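Local coordinates for phospholipase A1 (Salmonella typhi, PDB 7EZZ), which hydrolyses the acyl ester bonds of phospholipids as a calcium-binding beta-barrel enzyme of the outer membrane, at residues Met180-Leu185 with Asn203-Tyr208. Numbering follows the deposited sequence.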
# COMPACT_ATOMS: atom_id res chain seq x y z
N MET B 180 25.02 -2.49 -0.20
CA MET B 180 24.10 -2.15 -1.30
C MET B 180 24.83 -1.68 -2.56
O MET B 180 24.40 -2.01 -3.64
CB MET B 180 23.10 -1.06 -0.90
CG MET B 180 22.42 -1.31 0.39
SD MET B 180 21.27 -2.66 0.34
CE MET B 180 20.49 -2.45 1.94
N GLY B 181 25.87 -0.87 -2.42
CA GLY B 181 26.52 -0.38 -3.65
C GLY B 181 25.97 0.96 -4.06
O GLY B 181 25.39 1.63 -3.21
N TYR B 182 26.14 1.33 -5.32
CA TYR B 182 25.71 2.64 -5.84
C TYR B 182 24.77 2.47 -7.02
O TYR B 182 24.44 3.43 -7.67
CB TYR B 182 26.92 3.44 -6.30
CG TYR B 182 28.09 3.30 -5.37
CD1 TYR B 182 28.22 4.12 -4.26
CD2 TYR B 182 29.04 2.33 -5.57
CE1 TYR B 182 29.28 3.97 -3.39
CE2 TYR B 182 30.10 2.16 -4.70
CZ TYR B 182 30.22 2.99 -3.61
OH TYR B 182 31.28 2.83 -2.79
N TYR B 183 24.38 1.24 -7.31
CA TYR B 183 23.47 1.05 -8.45
C TYR B 183 22.67 -0.22 -8.24
O TYR B 183 22.99 -1.02 -7.39
CB TYR B 183 24.19 1.04 -9.79
CG TYR B 183 25.15 -0.10 -9.98
CD2 TYR B 183 25.02 -0.99 -11.03
CE1 TYR B 183 27.05 -1.36 -9.21
CE2 TYR B 183 25.90 -2.04 -11.19
CZ TYR B 183 26.91 -2.23 -10.27
OH TYR B 183 27.80 -3.25 -10.39
N GLN B 184 21.61 -0.32 -9.02
CA GLN B 184 20.72 -1.48 -9.02
C GLN B 184 20.55 -1.85 -10.49
O GLN B 184 20.45 -0.98 -11.30
CB GLN B 184 19.38 -1.12 -8.38
CG GLN B 184 18.53 -2.32 -8.00
CD GLN B 184 17.07 -2.00 -7.93
OE1 GLN B 184 16.43 -2.13 -6.90
NE2 GLN B 184 16.51 -1.56 -9.04
N LEU B 185 20.65 -3.13 -10.77
CA LEU B 185 20.42 -3.64 -12.11
C LEU B 185 19.13 -4.46 -12.13
O LEU B 185 18.84 -5.21 -11.21
CB LEU B 185 21.63 -4.47 -12.53
CG LEU B 185 21.70 -4.95 -13.98
CD1 LEU B 185 21.47 -3.83 -14.97
CD2 LEU B 185 23.06 -5.58 -14.25
N ASN B 203 28.49 -4.55 -4.72
CA ASN B 203 29.61 -3.65 -4.48
C ASN B 203 30.90 -4.41 -4.76
O ASN B 203 31.25 -5.34 -4.02
CB ASN B 203 29.55 -3.05 -3.08
CG ASN B 203 30.57 -1.95 -2.86
OD1 ASN B 203 31.43 -1.73 -3.69
ND2 ASN B 203 30.44 -1.20 -1.78
N TRP B 204 31.58 -4.03 -5.86
CA TRP B 204 32.82 -4.60 -6.35
C TRP B 204 33.95 -4.41 -5.34
O TRP B 204 34.86 -5.23 -5.26
CB TRP B 204 33.19 -3.96 -7.70
N ASN B 205 33.89 -3.32 -4.58
CA ASN B 205 34.96 -2.96 -3.67
C ASN B 205 34.87 -3.72 -2.36
O ASN B 205 35.83 -3.69 -1.60
CB ASN B 205 34.99 -1.46 -3.35
CG ASN B 205 34.87 -0.57 -4.56
OD1 ASN B 205 35.74 -0.54 -5.42
ND2 ASN B 205 33.77 0.15 -4.63
N THR B 206 33.72 -4.36 -2.08
CA THR B 206 33.53 -5.02 -0.79
C THR B 206 33.17 -6.49 -0.96
O THR B 206 33.28 -7.28 -0.01
CB THR B 206 32.47 -4.35 0.08
OG1 THR B 206 31.20 -4.52 -0.57
CG2 THR B 206 32.77 -2.90 0.36
N GLY B 207 32.71 -6.85 -2.17
CA GLY B 207 32.25 -8.20 -2.45
C GLY B 207 30.85 -8.50 -1.89
O GLY B 207 30.44 -9.66 -1.85
N TYR B 208 30.13 -7.46 -1.46
CA TYR B 208 28.78 -7.65 -0.94
C TYR B 208 27.73 -7.33 -2.01
O TYR B 208 27.88 -6.42 -2.84
CB TYR B 208 28.56 -6.85 0.34
CG TYR B 208 29.32 -7.32 1.55
CD1 TYR B 208 28.85 -8.36 2.36
CD2 TYR B 208 30.51 -6.71 1.92
CE1 TYR B 208 29.53 -8.78 3.50
CE2 TYR B 208 31.22 -7.12 3.05
CZ TYR B 208 30.72 -8.14 3.85
OH TYR B 208 31.44 -8.49 4.95
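The ring of Tyr182 lies beside the hairpin loop 203-208, the Asn205 amide at its edge with ND2 4.1 Å from Tyr182 OH. Ring and amide planes stand 63° apart, the side chains crossing at about a right angle. CB of Asn203 rests 4.1 Å from CA of Gly181. Gly181 is the first residue to leave helix 177-180; its positive phi, at which the Met180 carbonyl O would crowd any CB, suits glycine. With chi1 at -171° the amide of Asn203 swings away from the backbone N, to where OD1 accepts from Asn205 N at 3.1 Å, an Asx turn with the donor above the carbonyl plane; Asn205 ND2 adds a weak bond to the same oxygen. Segment 180-185 runs from helix 177-180 into strand 183-191, which neighbours 194-203 in the twelve-stranded antiparallel barrel characteristic of this phospholipase; the loop joins 194-203 to 208-218 and closes in a G1 beta bulge, Gly207 and Tyr208 facing Asn203. Asn203 O accepts from Gly207 N and Thr206 N, while Thr206 OG1 forms an ST turn with Tyr208 N, 3.3 Å away. Thr206 OG1 also hydrogen-bonds Lys178 O, and Asn203 ND2 reaches Thr177 O weakly, tying the loop to the helix.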